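Local coordinates for lysine-sensitive aspartokinase 3 (Escherichia coli, PDB 2J0X) that phosphorylates L-aspartate with ATP to give 4-phospho-L-aspartate, the first step towards lysine, and is allosterically inhibited by lysine, at the interface of chains A and B. Residues are numbered along the deposited sequence; one frame, centred on the assembly and turned at random. Chains: chain A/B, Lysine-sensitive aspartokinase 3.

The interface of chains A and B. Residues chain A 402-404, 407; chain B 411-414.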
ATOM      1  N   VAL A 402      -1.417  16.272 -16.726  1.00 62.20           N
ATOM      2  CA  VAL A 402      -2.613  16.730 -17.412  1.00 61.07           C
ATOM      3  C   VAL A 402      -3.136  17.998 -16.745  1.00 59.82           C
ATOM      4  O   VAL A 402      -3.077  18.142 -15.523  1.00 51.82           O
ATOM      5  CB  VAL A 402      -3.700  15.645 -17.400  1.00 53.80           C
ATOM      6  CG1 VAL A 402      -4.861  16.083 -18.258  1.00 61.20           C
ATOM      7  CG2 VAL A 402      -3.127  14.335 -17.919  1.00 39.06           C
ATOM      8  N   GLY A 403      -3.636  18.921 -17.560  1.00 58.23           N
ATOM      9  CA  GLY A 403      -4.139  20.172 -17.032  1.00 59.45           C
ATOM     10  C   GLY A 403      -5.512  20.092 -16.395  1.00 62.27           C
ATOM     11  O   GLY A 403      -5.925  19.036 -15.911  1.00 58.47           O
ATOM     12  N   LYS A 404      -6.215  21.225 -16.403  1.00 64.22           N
ATOM     13  CA  LYS A 404      -7.552  21.341 -15.824  1.00 57.45           C
ATOM     14  C   LYS A 404      -8.618  20.703 -16.707  1.00 55.77           C
ATOM     15  O   LYS A 404      -9.769  20.550 -16.297  1.00 57.34           O
ATOM     16  CB  LYS A 404      -7.885  22.814 -15.595  1.00 58.11           C
ATOM     17  CG  LYS A 404      -8.058  23.618 -16.869  1.00 58.94           C
ATOM     18  CD  LYS A 404      -7.740  25.081 -16.626  1.00 68.49           C
ATOM     19  CE  LYS A 404      -6.226  25.336 -16.603  1.00 76.79           C
ATOM     20  NZ  LYS A 404      -5.460  24.496 -15.631  1.00 69.70           N
ATOM     21  N   PHE A 407      -9.119  17.959 -14.664  1.00 57.94           N
ATOM     22  CA  PHE A 407      -9.381  18.302 -13.266  1.00 64.18           C
ATOM     23  C   PHE A 407     -10.626  19.145 -13.008  1.00 63.61           C
ATOM     24  O   PHE A 407     -11.430  18.822 -12.129  1.00 60.20           O
ATOM     25  CB  PHE A 407      -8.157  19.012 -12.678  1.00 65.28           C
ATOM     26  CG  PHE A 407      -6.905  18.180 -12.698  1.00 66.16           C
ATOM     27  CD1 PHE A 407      -5.667  18.766 -12.454  1.00 70.26           C
ATOM     28  CD2 PHE A 407      -6.961  16.813 -12.973  1.00 60.66           C
ATOM     29  CE1 PHE A 407      -4.504  18.001 -12.487  1.00 85.79           C
ATOM     30  CE2 PHE A 407      -5.807  16.039 -13.009  1.00 64.51           C
ATOM     31  CZ  PHE A 407      -4.576  16.631 -12.768  1.00 82.75           C
TER
ATOM     32  N   GLU B 411      -5.009  24.356  -9.910  1.00 59.74           N
ATOM     33  CA  GLU B 411      -5.648  24.322 -11.215  1.00 63.78           C
ATOM     34  C   GLU B 411      -4.678  24.636 -12.352  1.00 59.92           C
ATOM     35  O   GLU B 411      -4.558  23.869 -13.312  1.00 57.59           O
ATOM     36  CB  GLU B 411      -6.807  25.320 -11.274  1.00 73.45           C
ATOM     37  CG  GLU B 411      -7.560  25.293 -12.599  1.00 80.31           C
ATOM     38  CD  GLU B 411      -7.791  26.676 -13.170  1.00 82.92           C
ATOM     39  OE1 GLU B 411      -8.504  26.783 -14.192  1.00 90.59           O
ATOM     40  OE2 GLU B 411      -7.257  27.652 -12.598  1.00 77.51           O
ATOM     41  N   PRO B 412      -3.963  25.766 -12.252  1.00 53.00           N
ATOM     42  CA  PRO B 412      -3.002  26.211 -13.266  1.00 52.02           C
ATOM     43  C   PRO B 412      -1.848  25.294 -13.670  1.00 48.11           C
ATOM     44  O   PRO B 412      -1.107  25.626 -14.591  1.00 52.23           O
ATOM     45  CB  PRO B 412      -2.498  27.532 -12.692  1.00 52.00           C
ATOM     46  CG  PRO B 412      -2.578  27.304 -11.222  1.00 50.04           C
ATOM     47  CD  PRO B 412      -3.926  26.660 -11.080  1.00 45.19           C
ATOM     48  N   PHE B 413      -1.687  24.147 -13.022  1.00 45.13           N
ATOM     49  CA  PHE B 413      -0.566  23.273 -13.371  1.00 40.71           C
ATOM     50  C   PHE B 413      -0.908  21.911 -13.959  1.00 42.45           C
ATOM     51  O   PHE B 413      -2.017  21.397 -13.801  1.00 45.57           O
ATOM     52  CB  PHE B 413       0.332  23.033 -12.153  1.00 37.59           C
ATOM     53  CG  PHE B 413       0.435  24.207 -11.232  1.00 40.61           C
ATOM     54  CD1 PHE B 413      -0.544  24.436 -10.271  1.00 50.27           C
ATOM     55  CD2 PHE B 413       1.503  25.090 -11.325  1.00 36.12           C
ATOM     56  CE1 PHE B 413      -0.458  25.529  -9.413  1.00 54.89           C
ATOM     57  CE2 PHE B 413       1.595  26.185 -10.476  1.00 44.95           C
ATOM     58  CZ  PHE B 413       0.614  26.406  -9.517  1.00 41.95           C
ATOM     59  N   ASN B 414       0.074  21.332 -14.641  1.00 42.90           N
ATOM     60  CA  ASN B 414      -0.063  20.012 -15.239  1.00 38.73           C
ATOM     61  C   ASN B 414       0.429  19.043 -14.195  1.00 35.49           C
ATOM     62  O   ASN B 414       1.619  18.925 -13.958  1.00 38.79           O
ATOM     63  CB  ASN B 414       0.780  19.912 -16.505  1.00 35.07           C
ATOM     64  CG  ASN B 414       0.062  20.477 -17.710  1.00 46.29           C
ATOM     65  OD1 ASN B 414      -0.641  21.485 -17.611  1.00 46.12           O
ATOM     66  ND2 ASN B 414       0.231  19.833 -18.855  1.00 52.99           N
TER
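A:Lys404, the first residue of the short helix 404-407, reaches from chain A to B:Glu411 in the loop that leads into strand 417-420 of chain B, while the preceding loop residues A:Val402 and A:Gly403 lie against B:Asn414. The lysine provides a polar link across the patch: its terminal amine NZ lies 2.6 Å from the backbone carbonyl O of B:Glu411, a hydrogen bond. The amine arrives there because CG sits between the backbone N and the carbonyl carbon (chi1 68°) and the chain then bends at its last two torsions, curling the tip back towards the partner's main chain. The carboxylate of B:Glu411 stays outside bonding range, OE1 standing 4.1 Å from NZ of A:Lys404, so that the opposite charges would probably attract each other across the gap without forming a close ion pair. Instead, the two side chains run obliquely across one another, the aliphatic stretch of the lysine packing on the glutamate with CD of A:Lys404 3.8 Å from the carboxylate carbon CD of B:Glu411. An alanine in place of A:Lys404 would probably leave the carbonyl of B:Glu411 without its donor from chain A and its carboxylate without the nearby positive charge. Farther along, the contact is mostly backbone and looser. The carbonyl O of A:Val402 approaches CA of B:Asn414 at 3.6 Å, and the amide OD1 of that asparagine comes to 3.8 Å from CA of A:Gly403, an approach that the absence of a side chain there probably allows. Within chain A, the carbonyl O of A:Gly403 lies over one face of the A:Phe407 ring, towards its rim, 3.4 Å above the plane. The patch belongs to the C-terminal ACT-domain region required for homodimerization, close to the two-fold axis, and its twin with the chains exchanged extends the junction between the regulatory halves, far from the outlying kinase domains.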